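Long-range contacts in tRNA (adenine-N(1)-)-methyltransferase (Thermus thermophilus, PDB 2PWY), which catalyses the S-adenosyl-L-methionine-dependent methylation of adenosine 58 of tRNA at N1 and is required for growth at extreme temperatures: residues A[20-28]-A[32-43]; A[83-91]-A[219-227]. All coordinates share one frame; numbering follows the deposited sequence.

Contact 1 of 2, residues A[20-28]-A[32-43]; sequences YLVFPKEGG and HHKGSVPHEALL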
ATOM      1  N   TYR A  20       6.936  10.002 -26.840  1.00 18.52           N
ATOM      2  CA  TYR A  20       6.593   9.603 -28.199  1.00 18.44           C
ATOM      3  C   TYR A  20       7.569   8.555 -28.686  1.00 17.76           C
ATOM      4  O   TYR A  20       8.781   8.759 -28.633  1.00 17.30           O
ATOM      5  CB  TYR A  20       6.661  10.795 -29.154  1.00 18.77           C
ATOM      6  CG  TYR A  20       5.917  12.027 -28.694  1.00 20.11           C
ATOM      7  CD1 TYR A  20       4.618  12.286 -29.139  1.00 22.03           C
ATOM      8  CD2 TYR A  20       6.515  12.943 -27.828  1.00 20.09           C
ATOM      9  CE1 TYR A  20       3.929  13.425 -28.720  1.00 22.31           C
ATOM     10  CE2 TYR A  20       5.832  14.087 -27.407  1.00 21.80           C
ATOM     11  CZ  TYR A  20       4.543  14.316 -27.857  1.00 21.90           C
ATOM     12  OH  TYR A  20       3.861  15.445 -27.437  1.00 23.13           O
ATOM     13  N   LEU A  21       7.030   7.448 -29.181  1.00 17.02           N
ATOM     14  CA  LEU A  21       7.842   6.386 -29.736  1.00 16.98           C
ATOM     15  C   LEU A  21       7.992   6.640 -31.229  1.00 16.91           C
ATOM     16  O   LEU A  21       7.002   6.811 -31.952  1.00 17.42           O
ATOM     17  CB  LEU A  21       7.192   5.026 -29.451  1.00 16.92           C
ATOM     18  CG  LEU A  21       8.001   3.732 -29.481  1.00 17.35           C
ATOM     19  CD1 LEU A  21       9.194   3.726 -28.514  1.00 15.58           C
ATOM     20  CD2 LEU A  21       7.069   2.573 -29.162  1.00 16.37           C
ATOM     21  N   VAL A  22       9.237   6.697 -31.680  1.00 16.71           N
ATOM     22  CA  VAL A  22       9.542   7.031 -33.068  1.00 16.67           C
ATOM     23  C   VAL A  22      10.410   5.932 -33.663  1.00 17.11           C
ATOM     24  O   VAL A  22      11.386   5.493 -33.052  1.00 17.56           O
ATOM     25  CB  VAL A  22      10.220   8.426 -33.174  1.00 16.57           C
ATOM     26  CG1 VAL A  22      10.631   8.738 -34.610  1.00 16.58           C
ATOM     27  CG2 VAL A  22       9.290   9.513 -32.624  1.00 16.80           C
ATOM     28  N   PHE A  23      10.015   5.462 -34.841  1.00 17.82           N
ATOM     29  CA  PHE A  23      10.779   4.475 -35.585  1.00 18.37           C
ATOM     30  C   PHE A  23      11.451   5.238 -36.729  1.00 18.69           C
ATOM     31  O   PHE A  23      10.818   5.518 -37.752  1.00 18.58           O
ATOM     32  CB  PHE A  23       9.866   3.350 -36.085  1.00 18.95           C
ATOM     33  CG  PHE A  23       9.168   2.600 -34.975  1.00 18.91           C
ATOM     34  CD1 PHE A  23       9.708   1.424 -34.465  1.00 20.74           C
ATOM     35  CD2 PHE A  23       7.984   3.090 -34.422  1.00 19.24           C
ATOM     36  CE1 PHE A  23       9.070   0.733 -33.419  1.00 20.90           C
ATOM     37  CE2 PHE A  23       7.336   2.414 -33.377  1.00 20.20           C
ATOM     38  CZ  PHE A  23       7.879   1.232 -32.874  1.00 20.33           C
ATOM     39  N   PRO A  24      12.723   5.618 -36.538  1.00 18.86           N
ATOM     40  CA  PRO A  24      13.365   6.557 -37.468  1.00 19.35           C
ATOM     41  C   PRO A  24      13.500   5.988 -38.872  1.00 19.29           C
ATOM     42  O   PRO A  24      13.708   4.786 -39.044  1.00 19.19           O
ATOM     43  CB  PRO A  24      14.752   6.785 -36.851  1.00 19.60           C
ATOM     44  CG  PRO A  24      14.645   6.295 -35.444  1.00 19.56           C
ATOM     45  CD  PRO A  24      13.632   5.212 -35.453  1.00 19.03           C
ATOM     46  N   LYS A  25      13.359   6.857 -39.865  1.00 19.21           N
ATOM     47  CA  LYS A  25      13.570   6.489 -41.260  1.00 19.45           C
ATOM     48  C   LYS A  25      14.130   7.710 -41.982  1.00 18.43           C
ATOM     49  O   LYS A  25      13.793   8.842 -41.645  1.00 17.87           O
ATOM     50  CB  LYS A  25      12.267   5.986 -41.901  1.00 19.25           C
ATOM     51  CG  LYS A  25      11.189   7.041 -42.075  1.00 20.45           C
ATOM     52  CD  LYS A  25       9.821   6.442 -42.362  1.00 21.50           C
ATOM     53  CE  LYS A  25       8.882   7.517 -42.906  1.00 24.76           C
ATOM     54  NZ  LYS A  25       7.437   7.180 -42.708  1.00 26.37           N
ATOM     55  N   GLU A  26      15.019   7.490 -42.942  1.00 18.54           N
ATOM     56  CA  GLU A  26      15.554   8.613 -43.697  1.00 17.75           C
ATOM     57  C   GLU A  26      14.432   9.299 -44.468  1.00 17.45           C
ATOM     58  O   GLU A  26      13.610   8.643 -45.111  1.00 17.07           O
ATOM     59  CB  GLU A  26      16.688   8.194 -44.638  1.00 17.94           C
ATOM     60  CG  GLU A  26      17.498   9.391 -45.141  1.00 17.63           C
ATOM     61  CD  GLU A  26      18.537   9.017 -46.180  1.00 17.55           C
ATOM     62  OE1 GLU A  26      18.568   7.838 -46.581  1.00 16.26           O
ATOM     63  OE2 GLU A  26      19.315   9.910 -46.591  1.00 16.11           O
ATOM     64  N   GLY A  27      14.403  10.625 -44.371  1.00 17.95           N
ATOM     65  CA  GLY A  27      13.343  11.417 -44.965  1.00 17.40           C
ATOM     66  C   GLY A  27      12.133  11.530 -44.055  1.00 17.25           C
ATOM     67  O   GLY A  27      11.186  12.256 -44.366  1.00 16.93           O
ATOM     68  N   GLY A  28      12.164  10.806 -42.935  1.00 17.20           N
ATOM     69  CA  GLY A  28      11.094  10.859 -41.940  1.00 16.88           C
ATOM     70  C   GLY A  28      11.107  12.162 -41.161  1.00 17.09           C
ATOM     71  O   GLY A  28      12.157  12.781 -40.982  1.00 16.45           O
ATOM     72  N   HIS A  32       5.406  17.926 -34.254  1.00 21.84           N
ATOM     73  CA  HIS A  32       5.199  18.359 -32.876  1.00 22.34           C
ATOM     74  C   HIS A  32       4.818  19.831 -32.880  1.00 22.81           C
ATOM     75  O   HIS A  32       5.312  20.591 -33.719  1.00 22.53           O
ATOM     76  CB  HIS A  32       6.474  18.134 -32.057  1.00 22.62           C
ATOM     77  CG  HIS A  32       6.290  18.329 -30.588  1.00 22.87           C
ATOM     78  ND1 HIS A  32       6.418  19.562 -29.982  1.00 24.02           N
ATOM     79  CD2 HIS A  32       5.989  17.453 -29.602  1.00 23.15           C
ATOM     80  CE1 HIS A  32       6.203  19.434 -28.685  1.00 23.55           C
ATOM     81  NE2 HIS A  32       5.945  18.164 -28.428  1.00 23.61           N
ATOM     82  N   HIS A  33       3.961  20.230 -31.941  1.00 23.28           N
ATOM     83  CA  HIS A  33       3.361  21.574 -31.968  1.00 24.33           C
ATOM     84  C   HIS A  33       4.348  22.754 -31.888  1.00 24.07           C
ATOM     85  O   HIS A  33       4.075  23.838 -32.419  1.00 24.87           O
ATOM     86  CB  HIS A  33       2.207  21.710 -30.958  1.00 25.00           C
ATOM     87  CG  HIS A  33       2.644  21.867 -29.533  1.00 26.96           C
ATOM     88  ND1 HIS A  33       3.121  20.816 -28.776  1.00 29.02           N
ATOM     89  CD2 HIS A  33       2.643  22.949 -28.715  1.00 28.77           C
ATOM     90  CE1 HIS A  33       3.411  21.247 -27.560  1.00 29.87           C
ATOM     91  NE2 HIS A  33       3.129  22.538 -27.497  1.00 29.62           N
ATOM     92  N   LYS A  34       5.491  22.543 -31.247  1.00 23.33           N
ATOM     93  CA  LYS A  34       6.506  23.600 -31.187  1.00 22.12           C
ATOM     94  C   LYS A  34       7.665  23.383 -32.164  1.00 20.88           C
ATOM     95  O   LYS A  34       8.754  23.924 -31.983  1.00 19.68           O
ATOM     96  CB  LYS A  34       6.997  23.817 -29.753  1.00 22.43           C
ATOM     97  CG  LYS A  34       6.024  24.632 -28.887  1.00 24.21           C
ATOM     98  CD  LYS A  34       6.755  25.322 -27.745  1.00 26.48           C
ATOM     99  CE  LYS A  34       5.851  25.613 -26.555  1.00 28.50           C
ATOM    100  NZ  LYS A  34       4.904  26.735 -26.812  1.00 28.98           N
ATOM    101  N   GLY A  35       7.417  22.614 -33.219  1.00 20.08           N
ATOM    102  CA  GLY A  35       8.421  22.448 -34.260  1.00 19.57           C
ATOM    103  C   GLY A  35       8.643  21.004 -34.647  1.00 19.33           C
ATOM    104  O   GLY A  35       8.914  20.149 -33.789  1.00 18.64           O
ATOM    105  N   SER A  36       8.512  20.737 -35.946  1.00 19.00           N
ATOM    106  CA  SER A  36       8.809  19.422 -36.500  1.00 19.40           C
ATOM    107  C   SER A  36      10.315  19.223 -36.639  1.00 19.07           C
ATOM    108  O   SER A  36      11.064  20.184 -36.838  1.00 19.28           O
ATOM    109  CB  SER A  36       8.116  19.239 -37.846  1.00 19.72           C
ATOM    110  OG  SER A  36       6.709  19.201 -37.670  1.00 22.99           O
ATOM    111  N   VAL A  37      10.752  17.970 -36.522  1.00 18.30           N
ATOM    112  CA  VAL A  37      12.173  17.643 -36.517  1.00 17.79           C
ATOM    113  C   VAL A  37      12.417  16.473 -37.465  1.00 17.42           C
ATOM    114  O   VAL A  37      11.767  15.437 -37.323  1.00 17.41           O
ATOM    115  CB  VAL A  37      12.662  17.262 -35.084  1.00 17.57           C
ATOM    116  CG1 VAL A  37      14.145  16.907 -35.088  1.00 17.58           C
ATOM    117  CG2 VAL A  37      12.397  18.398 -34.093  1.00 17.47           C
ATOM    118  N   PRO A  38      13.365  16.624 -38.419  1.00 17.08           N
ATOM    119  CA  PRO A  38      13.712  15.494 -39.287  1.00 16.30           C
ATOM    120  C   PRO A  38      14.273  14.350 -38.457  1.00 15.58           C
ATOM    121  O   PRO A  38      14.989  14.585 -37.473  1.00 14.32           O
ATOM    122  CB  PRO A  38      14.813  16.049 -40.205  1.00 16.64           C
ATOM    123  CG  PRO A  38      14.802  17.515 -40.028  1.00 17.34           C
ATOM    124  CD  PRO A  38      14.168  17.830 -38.718  1.00 17.38           C
ATOM    125  N   HIS A  39      13.951  13.115 -38.842  1.00 14.88           N
ATOM    126  CA  HIS A  39      14.481  11.954 -38.138  1.00 15.16           C
ATOM    127  C   HIS A  39      16.006  11.959 -38.045  1.00 14.97           C
ATOM    128  O   HIS A  39      16.571  11.523 -37.043  1.00 15.22           O
ATOM    129  CB  HIS A  39      13.961  10.667 -38.779  1.00 14.51           C
ATOM    130  CG  HIS A  39      12.522  10.390 -38.473  1.00 14.54           C
ATOM    131  ND1 HIS A  39      11.906   9.208 -38.814  1.00 14.10           N
ATOM    132  CD2 HIS A  39      11.582  11.134 -37.840  1.00 14.54           C
ATOM    133  CE1 HIS A  39      10.643   9.240 -38.427  1.00 14.74           C
ATOM    134  NE2 HIS A  39      10.421  10.394 -37.823  1.00 14.47           N
ATOM    135  N   GLU A  40      16.667  12.477 -39.077  1.00 15.02           N
ATOM    136  CA  GLU A  40      18.126  12.586 -39.069  1.00 15.64           C
ATOM    137  C   GLU A  40      18.634  13.374 -37.860  1.00 15.02           C
ATOM    138  O   GLU A  40      19.663  13.018 -37.279  1.00 15.25           O
ATOM    139  CB  GLU A  40      18.630  13.246 -40.356  1.00 15.78           C
ATOM    140  CG  GLU A  40      18.396  12.426 -41.619  1.00 18.53           C
ATOM    141  CD  GLU A  40      16.968  12.503 -42.168  1.00 20.99           C
ATOM    142  OE1 GLU A  40      16.125  13.261 -41.630  1.00 22.75           O
ATOM    143  OE2 GLU A  40      16.694  11.797 -43.160  1.00 22.62           O
ATOM    144  N   ALA A  41      17.923  14.435 -37.485  1.00 14.63           N
ATOM    145  CA  ALA A  41      18.350  15.271 -36.348  1.00 14.67           C
ATOM    146  C   ALA A  41      18.302  14.458 -35.060  1.00 14.48           C
ATOM    147  O   ALA A  41      19.142  14.629 -34.169  1.00 14.55           O
ATOM    148  CB  ALA A  41      17.487  16.507 -36.218  1.00 14.66           C
ATOM    149  N   LEU A  42      17.301  13.582 -34.972  1.00 14.27           N
ATOM    150  CA  LEU A  42      17.103  12.717 -33.809  1.00 15.01           C
ATOM    151  C   LEU A  42      18.242  11.732 -33.675  1.00 15.65           C
ATOM    152  O   LEU A  42      18.797  11.550 -32.591  1.00 15.77           O
ATOM    153  CB  LEU A  42      15.770  11.971 -33.905  1.00 14.43           C
ATOM    154  CG  LEU A  42      14.512  12.833 -34.014  1.00 14.09           C
ATOM    155  CD1 LEU A  42      13.267  11.969 -34.244  1.00 14.85           C
ATOM    156  CD2 LEU A  42      14.318  13.724 -32.803  1.00 15.46           C
ATOM    157  N   LEU A  43      18.588  11.100 -34.789  1.00 16.36           N
ATOM    158  CA  LEU A  43      19.677  10.141 -34.826  1.00 17.15           C
ATOM    159  C   LEU A  43      21.009  10.823 -34.522  1.00 17.18           C
ATOM    160  O   LEU A  43      21.857  10.277 -33.807  1.00 17.20           O
ATOM    161  CB  LEU A  43      19.700   9.436 -36.184  1.00 17.52           C
ATOM    162  CG  LEU A  43      18.419   8.650 -36.541  1.00 19.09           C
ATOM    163  CD1 LEU A  43      18.316   8.439 -38.048  1.00 22.27           C
ATOM    164  CD2 LEU A  43      18.354   7.313 -35.806  1.00 19.89           C
TER
HETATM  165  O   HOH W   1      13.757  13.901 -42.816  1.00 17.94           O
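The backbones of 20-28 and 32-43 meet where Gly28 and His39 have their CA atoms 5.2 Å apart, and His39 N, in the first turn of helix 39-45, donates to Gly28 O at 2.8 Å. The type II turn 25-28 is thus tied to the helix start within the small N-terminal domain. With CG anti to the carbonyl carbon (chi1 -74°), the His39 imidazole is set between two CH-pi partners. Val22 CG1 packs over one face, and Gly28 CA lies 3.8 Å from the ring centroid over the opposite face. At the ring edge, nearly in plane, ND1 accepts a hydrogen bond from Lys25 N at 3.0 Å. With an alanine here, Lys25 N would probably lose its acceptor and a gap would open between Val22 CG1 and Gly28. Glu40 bends at chi2 (79°), and its OE2 accepts a nearly straight hydrogen bond from Gly27 N on the syn side at 2.8 Å. A water donates to both Glu40 OE1 and Gly28 O. Leu43 CD2 meets Pro24 CB at 3.8 Å. Farther off, Tyr20 OH and His32 NE2 both hydrogen-bond to Asp14. Because Lys25 N bonds to His39 ND1, that nitrogen must present a lone pair; any ring proton is then expected on NE2.

Contact 2 of 2, residues A[83-91]-A[219-227]; sequences KDASAMVTL and ERVLEVGWR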
ATOM      1  N   LYS A  83       5.734  -3.688 -14.019  1.00  8.80           N
ATOM      2  CA  LYS A  83       5.975  -4.134 -12.641  1.00  9.03           C
ATOM      3  C   LYS A  83       5.610  -5.616 -12.470  1.00  8.75           C
ATOM      4  O   LYS A  83       6.245  -6.366 -11.710  1.00  9.62           O
ATOM      5  CB  LYS A  83       5.192  -3.268 -11.649  1.00  8.27           C
ATOM      6  CG  LYS A  83       3.677  -3.428 -11.709  1.00 10.05           C
ATOM      7  CD  LYS A  83       2.984  -2.538 -10.682  1.00 10.53           C
ATOM      8  CE  LYS A  83       1.460  -2.715 -10.793  1.00 11.60           C
ATOM      9  NZ  LYS A  83       0.984  -4.072 -10.380  1.00 13.21           N
ATOM     10  N   ASP A  84       4.562  -6.025 -13.175  1.00  8.39           N
ATOM     11  CA  ASP A  84       4.056  -7.390 -13.073  1.00  9.14           C
ATOM     12  C   ASP A  84       4.888  -8.363 -13.893  1.00  8.94           C
ATOM     13  O   ASP A  84       5.157  -9.474 -13.440  1.00  9.11           O
ATOM     14  CB  ASP A  84       2.590  -7.426 -13.510  1.00  9.44           C
ATOM     15  CG  ASP A  84       1.720  -6.476 -12.688  1.00 10.57           C
ATOM     16  OD1 ASP A  84       1.815  -6.538 -11.453  1.00 11.56           O
ATOM     17  OD2 ASP A  84       0.980  -5.668 -13.282  1.00 11.90           O
ATOM     18  N   ALA A  85       5.293  -7.952 -15.091  1.00  8.86           N
ATOM     19  CA  ALA A  85       6.112  -8.811 -15.961  1.00  9.38           C
ATOM     20  C   ALA A  85       7.470  -9.073 -15.297  1.00  9.17           C
ATOM     21  O   ALA A  85       7.957 -10.204 -15.277  1.00  9.49           O
ATOM     22  CB  ALA A  85       6.277  -8.188 -17.333  1.00  9.78           C
ATOM     23  N   SER A  86       8.045  -8.023 -14.723  1.00  9.40           N
ATOM     24  CA  SER A  86       9.269  -8.112 -13.930  1.00 10.62           C
ATOM     25  C   SER A  86       9.139  -9.139 -12.794  1.00 10.09           C
ATOM     26  O   SER A  86      10.003 -10.021 -12.626  1.00 10.34           O
ATOM     27  CB  SER A  86       9.585  -6.718 -13.360  1.00 10.67           C
ATOM     28  OG  SER A  86      10.757  -6.735 -12.568  1.00 16.00           O
ATOM     29  N   ALA A  87       8.060  -9.037 -12.015  1.00  9.04           N
ATOM     30  CA  ALA A  87       7.809  -9.974 -10.917  1.00  8.74           C
ATOM     31  C   ALA A  87       7.580 -11.391 -11.427  1.00  9.17           C
ATOM     32  O   ALA A  87       8.065 -12.356 -10.824  1.00  9.18           O
ATOM     33  CB  ALA A  87       6.639  -9.506 -10.060  1.00  9.09           C
ATOM     34  N   MET A  88       6.853 -11.521 -12.536  1.00  8.64           N
ATOM     35  CA  MET A  88       6.573 -12.860 -13.078  1.00  8.78           C
ATOM     36  C   MET A  88       7.841 -13.611 -13.457  1.00  9.17           C
ATOM     37  O   MET A  88       7.951 -14.808 -13.205  1.00  9.07           O
ATOM     38  CB  MET A  88       5.618 -12.790 -14.265  1.00  7.96           C
ATOM     39  CG  MET A  88       4.224 -12.419 -13.849  1.00  9.37           C
ATOM     40  SD  MET A  88       3.119 -12.260 -15.252  1.00  9.80           S
ATOM     41  CE  MET A  88       2.830 -13.996 -15.618  1.00  9.07           C
ATOM     42  N   VAL A  89       8.810 -12.908 -14.039  1.00  8.98           N
ATOM     43  CA  VAL A  89      10.074 -13.544 -14.399  1.00  9.67           C
ATOM     44  C   VAL A  89      10.804 -14.078 -13.163  1.00  9.67           C
ATOM     45  O   VAL A  89      11.372 -15.175 -13.195  1.00 10.63           O
ATOM     46  CB  VAL A  89      10.951 -12.589 -15.214  1.00  9.91           C
ATOM     47  CG1 VAL A  89      12.367 -13.150 -15.366  1.00 10.91           C
ATOM     48  CG2 VAL A  89      10.294 -12.358 -16.586  1.00 10.35           C
ATOM     49  N   THR A  90      10.766 -13.315 -12.073  1.00  9.19           N
ATOM     50  CA  THR A  90      11.392 -13.740 -10.824  1.00  8.96           C
ATOM     51  C   THR A  90      10.618 -14.892 -10.178  1.00  8.88           C
ATOM     52  O   THR A  90      11.210 -15.854  -9.690  1.00  8.87           O
ATOM     53  CB  THR A  90      11.531 -12.566  -9.833  1.00  8.63           C
ATOM     54  OG1 THR A  90      12.379 -11.571 -10.429  1.00 10.00           O
ATOM     55  CG2 THR A  90      12.189 -13.047  -8.520  1.00  8.62           C
ATOM     56  N   LEU A  91       9.292 -14.793 -10.164  1.00  8.62           N
ATOM     57  CA  LEU A  91       8.472 -15.865  -9.591  1.00  9.01           C
ATOM     58  C   LEU A  91       8.593 -17.176 -10.376  1.00  8.84           C
ATOM     59  O   LEU A  91       8.528 -18.260  -9.798  1.00  9.62           O
ATOM     60  CB  LEU A  91       7.021 -15.434  -9.492  1.00  9.35           C
ATOM     61  CG  LEU A  91       6.758 -14.277  -8.516  1.00 11.68           C
ATOM     62  CD1 LEU A  91       5.321 -13.798  -8.690  1.00 14.13           C
ATOM     63  CD2 LEU A  91       7.014 -14.726  -7.082  1.00 13.99           C
ATOM     64  N   GLU A 219       1.175 -21.771  -4.286  1.00 10.90           N
ATOM     65  CA  GLU A 219       2.359 -21.271  -3.597  1.00 11.33           C
ATOM     66  C   GLU A 219       2.246 -19.797  -3.220  1.00 10.83           C
ATOM     67  O   GLU A 219       2.645 -19.402  -2.120  1.00 11.40           O
ATOM     68  CB  GLU A 219       3.612 -21.500  -4.448  1.00 12.50           C
ATOM     69  CG  GLU A 219       3.945 -22.982  -4.696  1.00 17.11           C
ATOM     70  CD  GLU A 219       4.348 -23.748  -3.430  1.00 21.56           C
ATOM     71  OE1 GLU A 219       4.490 -23.131  -2.348  1.00 25.97           O
ATOM     72  OE2 GLU A 219       4.508 -24.991  -3.516  1.00 23.92           O
ATOM     73  N   ARG A 220       1.730 -18.983  -4.135  1.00 10.39           N
ATOM     74  CA  ARG A 220       1.640 -17.528  -3.920  1.00 10.22           C
ATOM     75  C   ARG A 220       0.411 -16.942  -4.574  1.00  9.89           C
ATOM     76  O   ARG A 220       0.003 -17.339  -5.668  1.00  9.52           O
ATOM     77  CB  ARG A 220       2.838 -16.768  -4.521  1.00 11.08           C
ATOM     78  CG  ARG A 220       4.198 -17.378  -4.306  1.00 12.45           C
ATOM     79  CD  ARG A 220       4.810 -16.939  -2.972  1.00 15.89           C
ATOM     80  NE  ARG A 220       5.384 -15.586  -2.991  1.00 16.17           N
ATOM     81  CZ  ARG A 220       6.609 -15.280  -3.429  1.00 17.54           C
ATOM     82  NH1 ARG A 220       7.413 -16.213  -3.933  1.00 16.50           N
ATOM     83  NH2 ARG A 220       7.032 -14.028  -3.373  1.00 16.86           N
ATOM     84  N   VAL A 221      -0.174 -15.976  -3.876  1.00  9.53           N
ATOM     85  CA  VAL A 221      -1.103 -15.041  -4.473  1.00  9.51           C
ATOM     86  C   VAL A 221      -0.614 -13.669  -4.025  1.00  9.86           C
ATOM     87  O   VAL A 221      -0.538 -13.391  -2.829  1.00  9.87           O
ATOM     88  CB  VAL A 221      -2.550 -15.270  -4.024  1.00  9.11           C
ATOM     89  CG1 VAL A 221      -3.453 -14.101  -4.523  1.00  9.12           C
ATOM     90  CG2 VAL A 221      -3.072 -16.620  -4.530  1.00  9.53           C
ATOM     91  N   LEU A 222      -0.235 -12.822  -4.974  1.00 10.03           N
ATOM     92  CA  LEU A 222       0.278 -11.517  -4.571  1.00 10.64           C
ATOM     93  C   LEU A 222      -0.110 -10.373  -5.483  1.00 10.14           C
ATOM     94  O   LEU A 222      -0.537 -10.587  -6.626  1.00 10.16           O
ATOM     95  CB  LEU A 222       1.789 -11.568  -4.348  1.00 11.60           C
ATOM     96  CG  LEU A 222       2.692 -11.887  -5.537  1.00 12.44           C
ATOM     97  CD1 LEU A 222       3.020 -10.603  -6.221  1.00 16.96           C
ATOM     98  CD2 LEU A 222       3.979 -12.548  -5.060  1.00 16.83           C
ATOM     99  N   GLU A 223       0.013  -9.168  -4.934  1.00  9.32           N
ATOM    100  CA  GLU A 223      -0.153  -7.928  -5.669  1.00  9.87           C
ATOM    101  C   GLU A 223       1.169  -7.183  -5.650  1.00  9.54           C
ATOM    102  O   GLU A 223       1.733  -6.914  -4.573  1.00  9.52           O
ATOM    103  CB  GLU A 223      -1.184  -7.019  -4.991  1.00 10.03           C
ATOM    104  CG  GLU A 223      -2.535  -7.607  -4.750  1.00 12.04           C
ATOM    105  CD  GLU A 223      -3.373  -6.685  -3.898  1.00 14.39           C
ATOM    106  OE1 GLU A 223      -3.883  -7.134  -2.849  1.00 11.90           O
ATOM    107  OE2 GLU A 223      -3.486  -5.493  -4.270  1.00 15.91           O
ATOM    108  N   VAL A 224       1.652  -6.846  -6.838  1.00  9.65           N
ATOM    109  CA  VAL A 224       2.854  -6.045  -6.992  1.00  9.82           C
ATOM    110  C   VAL A 224       2.447  -4.575  -7.007  1.00  9.70           C
ATOM    111  O   VAL A 224       1.522  -4.181  -7.725  1.00  9.91           O
ATOM    112  CB  VAL A 224       3.620  -6.418  -8.300  1.00  9.25           C
ATOM    113  CG1 VAL A 224       4.839  -5.538  -8.500  1.00 11.12           C
ATOM    114  CG2 VAL A 224       4.039  -7.894  -8.278  1.00 10.13           C
ATOM    115  N   GLY A 225       3.120  -3.779  -6.186  1.00  9.36           N
ATOM    116  CA  GLY A 225       2.956  -2.336  -6.212  1.00 10.61           C
ATOM    117  C   GLY A 225       4.300  -1.675  -6.414  1.00 10.49           C
ATOM    118  O   GLY A 225       5.284  -2.014  -5.731  1.00 10.33           O
ATOM    119  N   TRP A 226       4.349  -0.735  -7.357  1.00 10.79           N
ATOM    120  CA  TRP A 226       5.499   0.164  -7.487  1.00 10.92           C
ATOM    121  C   TRP A 226       4.967   1.555  -7.184  1.00 11.39           C
ATOM    122  O   TRP A 226       4.345   2.215  -8.039  1.00 11.99           O
ATOM    123  CB  TRP A 226       6.122   0.105  -8.882  1.00 11.14           C
ATOM    124  CG  TRP A 226       6.964  -1.127  -9.184  1.00 10.52           C
ATOM    125  CD1 TRP A 226       7.068  -2.273  -8.445  1.00 10.66           C
ATOM    126  CD2 TRP A 226       7.791  -1.321 -10.344  1.00 10.26           C
ATOM    127  NE1 TRP A 226       7.921  -3.167  -9.072  1.00  9.59           N
ATOM    128  CE2 TRP A 226       8.375  -2.603 -10.235  1.00  9.79           C
ATOM    129  CE3 TRP A 226       8.090  -0.530 -11.465  1.00 12.34           C
ATOM    130  CZ2 TRP A 226       9.251  -3.116 -11.211  1.00 10.29           C
ATOM    131  CZ3 TRP A 226       8.967  -1.034 -12.431  1.00 10.58           C
ATOM    132  CH2 TRP A 226       9.530  -2.314 -12.297  1.00 11.53           C
ATOM    133  N   ARG A 227       5.178   1.972  -5.943  1.00 11.04           N
ATOM    134  CA  ARG A 227       4.659   3.237  -5.440  1.00 11.38           C
ATOM    135  C   ARG A 227       5.630   4.335  -5.818  1.00 11.10           C
ATOM    136  O   ARG A 227       6.716   4.439  -5.241  1.00 10.96           O
ATOM    137  CB  ARG A 227       4.487   3.148  -3.925  1.00 11.96           C
ATOM    138  CG  ARG A 227       3.902   4.375  -3.259  1.00 13.70           C
ATOM    139  CD  ARG A 227       3.661   4.052  -1.770  1.00 16.92           C
ATOM    140  NE  ARG A 227       3.169   5.178  -0.960  1.00 19.70           N
ATOM    141  CZ  ARG A 227       1.975   5.757  -1.097  1.00 20.67           C
ATOM    142  NH1 ARG A 227       1.124   5.368  -2.049  1.00 21.62           N
ATOM    143  NH2 ARG A 227       1.641   6.753  -0.292  1.00 18.61           N
TER
HETATM  144  O   HOH W   2       0.614  -7.799  -9.251  1.00 14.75           O
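Helix 82-91 packs on the long strand 216-232 of the mixed sheet in the class I-like, Rossmann-type methyltransferase domain. Over 83-91 and 219-227 the two axes come within 8.6 Å and run at 129° to each other. Strand residues 222-227 also pair antiparallel with a strand of the second subunit, so the helix packs where the sheet continues between chains. Lys83 makes the main grip. Its CB sits over the face of Trp226, 3.5 Å from the centroid of the five-membered ring. The aliphatic chain then runs past Val224 in the opposite direction to that side chain, and its bend at chi4 (67°) turns NZ back to Val224 O. This bond is 2.7 Å long, and the donor stands above the carbonyl plane. NZ also forms a salt bridge with Asp84 OD1, and Thr246 is a further partner of both Lys83 NZ and Asp84 OD2. The ammonium is thus held by a carbonyl, a carboxylate and a hydroxyl. A water links Asp84 OD1 to Val224 N, giving the strand a second polar tie. The side chain of Asp84 lies about 9 Å from the bound S-adenosyl-L-homocysteine, so this cluster is near the ligand but not in contact with it. Ala87 CB presses on Val224 CG2 at 3.5 Å. Ser86 OG lies at the edge of the Trp226 ring and hydrogen-bonds to Thr90 of the second subunit. Leu91 divides its two methyls. CD1 meets Leu222 CD2 tip to tip at 4.1 Å. Arg220, bent at chi2 and chi3, bridges to Glu67 and Glu228 of the second subunit, and Leu91 CD2 rests over one face of its guanidinium, 3.5 Å from NH1.

How the contacts relate
Contact 1 closes before contact 2 opens along the chain, and the two share no helix, strand or sheet. Their centres are 36 Å apart and their nearest atoms about 16 Å, on opposite sides of the chain's centre. Contact 1 lies wholly within the small N-terminal domain, which may take part in tRNA recognition. There the loop and turn that follow strand 19-22 meet the start of helix 39-45. Contact 2 belongs to the large catalytic domain. It packs helix 82-91 on strand 216-232, which also pairs with another subunit. No other chain of the assembly touches the segments of contact 1, whereas contact 2 lies at subunit interfaces.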